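Local coordinates for DCN1-like protein 3 (Homo sapiens, PDB 4GBA) that promotes cullin neddylation by helping transfer NEDD8 from N-terminally acetylated NEDD8-conjugating E2 enzymes to cullin-RBX complexes, at residues Thr40-Leu45 / Leu128-Gln132; Leu8-Phe12 / Phe59-Phe65. All coordinates share one frame; numbering follows the deposited sequence.

Interaction 1 (Thr40-Leu45 / Leu128-Gln132); sequences TEFRVL and LVFTQ
Phe-42 and Leu-45 pack against Leu-128, Val-129, Thr-131 and Gln-132 in an apolar contact near the middle of the DCUN1 domain, where the start of helix 42-50 meets the end of helix 119-129. Phe-42 makes the largest share of the contact. With its CG anti to the backbone N (chi1 -176°), the ring leaves the first turn of its helix and lies beside the chain that follows Leu-128. Thr-131 lies over one ring face in a CH-pi contact, its CB 3.8 Å from the centroid of the Phe-42 ring. A beta-branched residue suits the place, because CG2 also rests by the ring while OG1 turns back to hydrogen-bond Leu-128 O at 2.5 Å. That oxygen also accepts from Thr-131 N, so backbone and side chain of Thr-131 both bind this one carbonyl, which helps keep its CB over the ring. The Leu-128 carbonyl itself comes close to the aromatic C-H, with Phe-42 CD1 3.1 Å from Leu-128 O. Farther round, Gln-132 crosses the ring at about a right angle, bringing its CG to 3.5 Å from Phe-42 CE2; its amide is engaged by Leu-87 O and Lys-91. Leu-128 spreads its two methyls over the helix start: CD1 lies 3.9 Å from Phe-42 CB, and CD2 lies 3.8 Å from Leu-45 CB. Thr-40 O is also near, 3.3 Å from Leu-128 CD2. The other branch of the contact is Leu-45 CD2, 4.2 Å from Val-129 CB, with Tyr-100, Thr-103 and Phe-106 of helix 93-107 behind this pair. Val-44, Leu-45 and Leu-128 also touch a modified residue of the bound peptide, so this packing helps line the E2-peptide site, an apolar surface consistent with recognition of an acetylated N terminus.

Interaction 2 (Leu8-Phe12 / Phe59-Phe65); sequences LEELF and FTRKEFF
Phe-12, Phe-64 and Phe-65 form an aromatic cluster joining helix 7-13 to helix 61-71, probably the outer helices of an EF-hand-like pair whose short strands, 22-23 and 59-60, run antiparallel. The two helical segments cross at 127°, with axes 11.0 Å apart, a spacing that large rings can fill. Phe-12 is the centre of the cluster: its CG stands anti to the backbone N (chi1 -177°), carrying the ring out toward the other helix. There the edge of Phe-65 meets its face in an offset edge-to-face pair, centroids 5.7 Å apart. Phe-64 lies obliquely on another flank, its CD2 3.6 Å from Phe-12 CD1, while Phe-12 CZ presses on the backbone of Arg-61, 3.4 Å from its CA. An alanine in place of Phe-12 would probably open a gap between Phe-64, Phe-65 and the stem of Arg-61, leaving the Phe-65 edge without a face to meet. Leucines, whose branched ends fit against rings, add methyl packing: Leu-8 sets CG over the face of the Phe-65 ring, 4.2 Å from its centroid, and its CD1 touches Phe-64, whose edge is met by Leu-11 CD2. Thr-60 fixes the start of helix 61-71 through a capping box, with Glu-63 N donating to Thr-60 OG1 at 3.2 Å and Thr-60 N returning a bond to Glu-63 OE1. On the rim, the extended Arg-61 chain passes Phe-12 to reach Glu-9 in a salt bridge whose modelled closeness is doubtful; the hydrogen bond from Arg-61 NH1 to Glu-9 OE1, 3.3 Å, is weak. Asp-21 makes a long, weak ion pair with Arg-61, and Arg-13 one with Glu-9. The chemistry implies a contact held mainly by ring and methyl packing, with a charged pair of uncertain geometry at its rim.

How the interactions relate
Interactions 1 and 2 belong to the same DCUN1 domain but not to one packed patch: their centres are 22 Å apart and their nearest atoms about 6 Å, without touching. Their segments alternate along the chain. Helix 42-50 of interaction 1 is followed directly by strand 59-60 of interaction 2, so the middle of the domain and its N-terminal end share a continuous stretch of fold. The bound E2 peptide also relates them. Residues of interaction 1 help line its site, and from interaction 2 Phe-59 alone packs on a modified residue of it, leaving the Phe-12 cluster a structural joint away from the peptide.

Interaction 1 (Thr40-Leu45 / Leu128-Gln132)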
ATOM      1  N   THR A  40      -5.224   7.158  -5.809  0.93 34.18           N
ATOM      2  CA  THR A  40      -4.599   5.844  -5.699  1.00 33.08           C
ATOM      3  C   THR A  40      -3.071   5.909  -5.776  1.00 34.73           C
ATOM      4  O   THR A  40      -2.391   4.880  -5.667  1.00 35.45           O
ATOM      5  CB  THR A  40      -5.093   4.879  -6.821  1.00 31.82           C
ATOM      6  OG1 THR A  40      -4.679   5.379  -8.100  1.00 34.79           O
ATOM      7  CG2 THR A  40      -6.585   4.755  -6.794  1.00 32.29           C
ATOM      8  N   GLU A  41      -2.525   7.103  -5.966  1.00 31.29           N
ATOM      9  CA  GLU A  41      -1.082   7.221  -6.171  1.00 35.24           C
ATOM     10  C   GLU A  41      -0.230   7.120  -4.882  1.00 29.98           C
ATOM     11  O   GLU A  41      -0.740   7.202  -3.763  1.00 30.20           O
ATOM     12  CB  GLU A  41      -0.750   8.485  -6.967  1.00 34.32           C
ATOM     13  CG  GLU A  41      -0.737   9.765  -6.150  1.00 30.57           C
ATOM     14  CD  GLU A  41       0.318  10.730  -6.659  1.00 39.38           C
ATOM     15  OE1 GLU A  41      -0.036  11.614  -7.465  1.00 40.24           O
ATOM     16  OE2 GLU A  41       1.506  10.584  -6.273  1.00 45.54           O
ATOM     17  N   PHE A  42       1.070   6.917  -5.072  1.00 31.77           N
ATOM     18  CA  PHE A  42       2.018   6.601  -3.993  1.00 32.69           C
ATOM     19  C   PHE A  42       2.046   7.611  -2.823  1.00 33.16           C
ATOM     20  O   PHE A  42       2.081   7.215  -1.658  1.00 32.74           O
ATOM     21  CB  PHE A  42       3.414   6.402  -4.609  1.00 31.57           C
ATOM     22  CG  PHE A  42       4.475   5.973  -3.628  1.00 36.12           C
ATOM     23  CD1 PHE A  42       4.338   4.791  -2.899  1.00 31.91           C
ATOM     24  CD2 PHE A  42       5.637   6.737  -3.461  1.00 36.54           C
ATOM     25  CE1 PHE A  42       5.336   4.383  -1.999  1.00 34.10           C
ATOM     26  CE2 PHE A  42       6.637   6.341  -2.569  1.00 32.37           C
ATOM     27  CZ  PHE A  42       6.483   5.157  -1.832  1.00 33.62           C
ATOM     28  N   ARG A  43       2.027   8.906  -3.129  1.00 33.79           N
ATOM     29  CA  ARG A  43       2.008   9.928  -2.080  1.00 31.94           C
ATOM     30  C   ARG A  43       0.822   9.797  -1.150  1.00 31.27           C
ATOM     31  O   ARG A  43       0.909  10.165   0.018  0.89 30.36           O
ATOM     32  CB  ARG A  43       1.980  11.324  -2.673  1.00 34.29           C
ATOM     33  CG  ARG A  43       3.315  11.836  -3.097  1.00 38.14           C
ATOM     34  CD  ARG A  43       3.110  12.889  -4.144  1.00 46.19           C
ATOM     35  NE  ARG A  43       4.316  13.088  -4.923  1.00 54.00           N
ATOM     36  CZ  ARG A  43       4.446  14.037  -5.835  1.00 56.28           C
ATOM     37  NH1 ARG A  43       3.425  14.858  -6.061  1.00 50.83           N
ATOM     38  NH2 ARG A  43       5.593  14.165  -6.505  1.00 58.61           N
ATOM     39  N   VAL A  44      -0.294   9.300  -1.682  1.00 33.12           N
ATOM     40  CA  VAL A  44      -1.503   9.118  -0.884  1.00 31.93           C
ATOM     41  C   VAL A  44      -1.334   7.940   0.074  1.00 31.39           C
ATOM     42  O   VAL A  44      -1.743   8.014   1.238  1.00 29.08           O
ATOM     43  CB  VAL A  44      -2.763   8.964  -1.774  1.00 31.86           C
ATOM     44  CG1 VAL A  44      -3.992   8.672  -0.924  1.00 25.80           C
ATOM     45  CG2 VAL A  44      -2.962  10.243  -2.619  1.00 29.00           C
ATOM     46  N   LEU A  45      -0.714   6.865  -0.412  1.00 30.41           N
ATOM     47  CA  LEU A  45      -0.283   5.787   0.475  1.00 33.58           C
ATOM     48  C   LEU A  45       0.653   6.346   1.583  1.00 32.25           C
ATOM     49  O   LEU A  45       0.479   6.035   2.768  1.00 32.02           O
ATOM     50  CB  LEU A  45       0.394   4.658  -0.317  1.00 31.41           C
ATOM     51  CG  LEU A  45       0.997   3.505   0.498  1.00 36.01           C
ATOM     52  CD1 LEU A  45      -0.101   2.630   1.147  1.00 28.25           C
ATOM     53  CD2 LEU A  45       1.948   2.663  -0.363  1.00 29.92           C
ATOM     54  N   LEU A 128       2.254  -0.374  -5.807  1.00 33.91           N
ATOM     55  CA  LEU A 128       2.311   0.929  -5.174  1.00 36.49           C
ATOM     56  C   LEU A 128       3.471   1.071  -4.158  1.00 39.38           C
ATOM     57  O   LEU A 128       4.257   2.026  -4.226  1.00 38.46           O
ATOM     58  CB  LEU A 128       0.965   1.266  -4.515  1.00 34.36           C
ATOM     59  CG  LEU A 128       0.741   2.761  -4.258  1.00 35.52           C
ATOM     60  CD1 LEU A 128       0.903   3.535  -5.561  1.00 30.31           C
ATOM     61  CD2 LEU A 128      -0.618   3.015  -3.637  1.00 30.84           C
ATOM     62  N   VAL A 129       3.588   0.129  -3.228  1.00 35.39           N
ATOM     63  CA  VAL A 129       4.574   0.258  -2.155  1.00 35.99           C
ATOM     64  C   VAL A 129       6.028   0.260  -2.671  1.00 35.84           C
ATOM     65  O   VAL A 129       6.903   0.925  -2.099  1.00 37.05           O
ATOM     66  CB  VAL A 129       4.337  -0.785  -1.014  1.00 34.51           C
ATOM     67  CG1 VAL A 129       4.744  -2.188  -1.444  1.00 33.93           C
ATOM     68  CG2 VAL A 129       5.067  -0.368   0.263  1.00 31.33           C
ATOM     69  N   PHE A 130       6.277  -0.450  -3.768  1.00 35.24           N
ATOM     70  CA  PHE A 130       7.624  -0.530  -4.333  1.00 37.40           C
ATOM     71  C   PHE A 130       7.928   0.585  -5.340  1.00 39.23           C
ATOM     72  O   PHE A 130       8.960   0.552  -6.010  1.00 39.20           O
ATOM     73  CB  PHE A 130       7.869  -1.902  -4.985  1.00 37.65           C
ATOM     74  CG  PHE A 130       8.141  -3.014  -3.994  1.00 40.84           C
ATOM     75  CD1 PHE A 130       9.294  -3.000  -3.208  1.00 36.28           C
ATOM     76  CD2 PHE A 130       7.255  -4.077  -3.854  1.00 39.10           C
ATOM     77  CE1 PHE A 130       9.552  -4.011  -2.302  1.00 35.33           C
ATOM     78  CE2 PHE A 130       7.512  -5.102  -2.940  1.00 39.34           C
ATOM     79  CZ  PHE A 130       8.660  -5.070  -2.166  1.00 35.97           C
ATOM     80  N   THR A 131       7.033   1.565  -5.439  1.00 39.18           N
ATOM     81  CA  THR A 131       7.164   2.672  -6.396  1.00 37.46           C
ATOM     82  C   THR A 131       8.596   3.223  -6.562  1.00 40.93           C
ATOM     83  O   THR A 131       9.079   3.343  -7.684  1.00 42.98           O
ATOM     84  CB  THR A 131       6.165   3.830  -6.066  1.00 35.79           C
ATOM     85  OG1 THR A 131       4.817   3.384  -6.281  1.00 37.35           O
ATOM     86  CG2 THR A 131       6.426   5.031  -6.930  1.00 30.15           C
ATOM     87  N   GLN A 132       9.280   3.544  -5.467  1.00 39.12           N
ATOM     88  CA  GLN A 132      10.612   4.154  -5.575  1.00 43.83           C
ATOM     89  C   GLN A 132      11.742   3.145  -5.761  1.00 48.04           C
ATOM     90  O   GLN A 132      12.864   3.511  -6.088  1.00 54.26           O
ATOM     91  CB  GLN A 132      10.918   5.050  -4.366  1.00 40.39           C
ATOM     92  CG  GLN A 132       9.823   6.072  -4.073  1.00 40.49           C
ATOM     93  CD  GLN A 132      10.293   7.218  -3.188  1.00 42.61           C
ATOM     94  OE1 GLN A 132      10.682   8.272  -3.688  1.00 46.47           O
ATOM     95  NE2 GLN A 132      10.232   7.028  -1.875  1.00 37.37           N
TER

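Interaction 2 (Leu8-Phe12 / Phe59-Phe65)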
ATOM      1  N   LEU A   8      -6.351  24.045  11.204  1.00 46.57           N
ATOM      2  CA  LEU A   8      -6.491  22.596  11.112  1.00 47.81           C
ATOM      3  C   LEU A   8      -7.943  22.171  11.292  1.00 48.18           C
ATOM      4  O   LEU A   8      -8.449  21.329  10.548  1.00 45.06           O
ATOM      5  CB  LEU A   8      -5.595  21.888  12.126  1.00 41.17           C
ATOM      6  CG  LEU A   8      -5.328  20.409  11.825  1.00 42.70           C
ATOM      7  CD1 LEU A   8      -5.096  20.211  10.345  1.00 40.26           C
ATOM      8  CD2 LEU A   8      -4.137  19.884  12.624  1.00 41.75           C
ATOM      9  N   GLU A   9      -8.614  22.764  12.272  1.00 49.61           N
ATOM     10  CA  GLU A   9     -10.037  22.517  12.464  1.00 47.96           C
ATOM     11  C   GLU A   9     -10.870  22.894  11.236  1.00 49.48           C
ATOM     12  O   GLU A   9     -11.759  22.145  10.838  1.00 48.34           O
ATOM     13  CB  GLU A   9     -10.556  23.274  13.681  1.00 50.15           C
ATOM     14  CG  GLU A   9     -12.001  22.951  13.998  1.00 55.28           C
ATOM     15  CD  GLU A   9     -12.174  21.530  14.516  1.00 56.97           C
ATOM     16  OE1 GLU A   9     -13.200  20.893  14.180  1.00 60.46           O
ATOM     17  OE2 GLU A   9     -11.285  21.058  15.262  1.00 53.46           O
ATOM     18  N   GLU A  10     -10.605  24.057  10.643  1.00 48.28           N
ATOM     19  CA  GLU A  10     -11.336  24.442   9.431  1.00 49.93           C
ATOM     20  C   GLU A  10     -11.023  23.488   8.267  1.00 48.64           C
ATOM     21  O   GLU A  10     -11.902  23.142   7.476  1.00 47.13           O
ATOM     22  CB  GLU A  10     -11.046  25.895   9.034  1.00 47.60           C
ATOM     23  N   LEU A  11      -9.766  23.065   8.173  1.00 45.64           N
ATOM     24  CA  LEU A  11      -9.347  22.138   7.132  1.00 45.58           C
ATOM     25  C   LEU A  11     -10.052  20.805   7.293  1.00 45.75           C
ATOM     26  O   LEU A  11     -10.604  20.269   6.333  1.00 47.47           O
ATOM     27  CB  LEU A  11      -7.842  21.925   7.175  1.00 44.86           C
ATOM     28  CG  LEU A  11      -7.281  21.109   6.019  1.00 41.59           C
ATOM     29  CD1 LEU A  11      -7.601  21.793   4.698  1.00 38.82           C
ATOM     30  CD2 LEU A  11      -5.781  20.940   6.201  1.00 40.24           C
ATOM     31  N   PHE A  12     -10.043  20.274   8.511  1.00 43.04           N
ATOM     32  CA  PHE A  12     -10.754  19.039   8.788  1.00 44.29           C
ATOM     33  C   PHE A  12     -12.229  19.160   8.451  1.00 43.63           C
ATOM     34  O   PHE A  12     -12.796  18.287   7.804  1.00 45.68           O
ATOM     35  CB  PHE A  12     -10.591  18.611  10.253  1.00 44.09           C
ATOM     36  CG  PHE A  12     -11.248  17.286  10.576  1.00 45.94           C
ATOM     37  CD1 PHE A  12     -10.747  16.099  10.051  1.00 41.18           C
ATOM     38  CD2 PHE A  12     -12.365  17.229  11.402  1.00 43.66           C
ATOM     39  CE1 PHE A  12     -11.346  14.883  10.349  1.00 39.52           C
ATOM     40  CE2 PHE A  12     -12.962  16.015  11.700  1.00 42.04           C
ATOM     41  CZ  PHE A  12     -12.450  14.842  11.174  1.00 39.43           C
ATOM     42  N   PHE A  59     -10.070   8.869   7.236  1.00 36.73           N
ATOM     43  CA  PHE A  59      -9.204   9.431   8.274  1.00 36.87           C
ATOM     44  C   PHE A  59     -10.117   9.850   9.411  1.00 39.31           C
ATOM     45  O   PHE A  59     -10.926  10.759   9.238  1.00 39.74           O
ATOM     46  CB  PHE A  59      -8.487  10.696   7.801  1.00 31.85           C
ATOM     47  CG  PHE A  59      -7.517  10.486   6.674  1.00 34.31           C
ATOM     48  CD1 PHE A  59      -6.723   9.356   6.616  1.00 33.16           C
ATOM     49  CD2 PHE A  59      -7.390  11.447   5.667  1.00 36.06           C
ATOM     50  CE1 PHE A  59      -5.812   9.177   5.586  1.00 29.57           C
ATOM     51  CE2 PHE A  59      -6.487  11.276   4.626  1.00 32.87           C
ATOM     52  CZ  PHE A  59      -5.692  10.133   4.590  1.00 31.82           C
ATOM     53  N   THR A  60     -10.008   9.209  10.570  1.00 39.73           N
ATOM     54  CA  THR A  60     -10.749   9.690  11.738  1.00 42.11           C
ATOM     55  C   THR A  60     -10.205  11.057  12.145  1.00 40.15           C
ATOM     56  O   THR A  60      -9.073  11.417  11.799  1.00 35.85           O
ATOM     57  CB  THR A  60     -10.614   8.736  12.948  1.00 39.70           C
ATOM     58  OG1 THR A  60      -9.262   8.752  13.412  1.00 35.91           O
ATOM     59  CG2 THR A  60     -11.007   7.312  12.564  1.00 35.54           C
ATOM     60  N   ARG A  61     -11.001  11.819  12.884  1.00 40.44           N
ATOM     61  CA  ARG A  61     -10.520  13.084  13.429  1.00 38.03           C
ATOM     62  C   ARG A  61      -9.116  12.974  14.041  1.00 39.46           C
ATOM     63  O   ARG A  61      -8.257  13.802  13.754  1.00 44.04           O
ATOM     64  CB  ARG A  61     -11.500  13.631  14.460  1.00 42.99           C
ATOM     65  CG  ARG A  61     -10.968  14.838  15.203  1.00 44.70           C
ATOM     66  CD  ARG A  61     -12.003  15.440  16.139  1.00 46.47           C
ATOM     67  NE  ARG A  61     -11.721  16.850  16.380  1.00 57.32           N
ATOM     68  CZ  ARG A  61     -12.324  17.853  15.743  1.00 58.25           C
ATOM     69  NH1 ARG A  61     -13.271  17.610  14.839  1.00 51.84           N
ATOM     70  NH2 ARG A  61     -11.990  19.105  16.025  1.00 60.73           N
ATOM     71  N   LYS A  62      -8.876  11.956  14.870  1.00 37.84           N
ATOM     72  CA  LYS A  62      -7.581  11.793  15.521  1.00 37.73           C
ATOM     73  C   LYS A  62      -6.425  11.504  14.565  1.00 40.18           C
ATOM     74  O   LYS A  62      -5.313  12.012  14.746  1.00 41.56           O
ATOM     75  CB  LYS A  62      -7.629  10.692  16.587  1.00 47.30           C
ATOM     76  CG  LYS A  62      -6.348  10.633  17.421  1.00 43.25           C
ATOM     77  CD  LYS A  62      -6.321   9.450  18.370  1.00 46.32           C
ATOM     78  CE  LYS A  62      -4.961   9.332  19.047  1.00 45.05           C
ATOM     79  NZ  LYS A  62      -4.616  10.574  19.816  1.00 52.00           N
ATOM     80  N   GLU A  63      -6.676  10.660  13.571  1.00 40.14           N
ATOM     81  CA  GLU A  63      -5.664  10.343  12.560  1.00 42.39           C
ATOM     82  C   GLU A  63      -5.279  11.608  11.795  1.00 38.94           C
ATOM     83  O   GLU A  63      -4.100  11.906  11.595  1.00 36.15           O
ATOM     84  CB  GLU A  63      -6.180   9.261  11.593  1.00 38.97           C
ATOM     85  CG  GLU A  63      -6.301   7.873  12.233  1.00 34.18           C
ATOM     86  CD  GLU A  63      -7.251   6.919  11.485  1.00 40.89           C
ATOM     87  OE1 GLU A  63      -7.857   7.305  10.455  1.00 40.74           O
ATOM     88  OE2 GLU A  63      -7.394   5.764  11.941  1.00 41.59           O
ATOM     89  N   PHE A  64      -6.292  12.356  11.383  1.00 38.56           N
ATOM     90  CA  PHE A  64      -6.070  13.552  10.604  1.00 38.50           C
ATOM     91  C   PHE A  64      -5.281  14.587  11.426  1.00 39.37           C
ATOM     92  O   PHE A  64      -4.260  15.122  10.973  1.00 35.47           O
ATOM     93  CB  PHE A  64      -7.403  14.115  10.100  1.00 35.46           C
ATOM     94  CG  PHE A  64      -7.245  15.178   9.065  1.00 39.14           C
ATOM     95  CD1 PHE A  64      -7.042  14.842   7.733  1.00 37.01           C
ATOM     96  CD2 PHE A  64      -7.271  16.526   9.421  1.00 42.30           C
ATOM     97  CE1 PHE A  64      -6.885  15.833   6.764  1.00 37.33           C
ATOM     98  CE2 PHE A  64      -7.118  17.518   8.461  1.00 42.36           C
ATOM     99  CZ  PHE A  64      -6.927  17.164   7.126  1.00 38.37           C
ATOM    100  N   PHE A  65      -5.741  14.854  12.640  1.00 37.34           N
ATOM    101  CA  PHE A  65      -5.039  15.793  13.510  1.00 39.16           C
ATOM    102  C   PHE A  65      -3.628  15.345  13.894  1.00 41.83           C
ATOM    103  O   PHE A  65      -2.679  16.124  13.795  1.00 43.97           O
ATOM    104  CB  PHE A  65      -5.870  16.094  14.756  1.00 43.13           C
ATOM    105  CG  PHE A  65      -6.889  17.172  14.545  1.00 44.86           C
ATOM    106  CD1 PHE A  65      -6.715  18.430  15.113  1.00 40.11           C
ATOM    107  CD2 PHE A  65      -8.004  16.942  13.748  1.00 39.42           C
ATOM    108  CE1 PHE A  65      -7.652  19.431  14.910  1.00 40.80           C
ATOM    109  CE2 PHE A  65      -8.940  17.941  13.538  1.00 42.01           C
ATOM    110  CZ  PHE A  65      -8.767  19.186  14.117  1.00 42.96           C
TER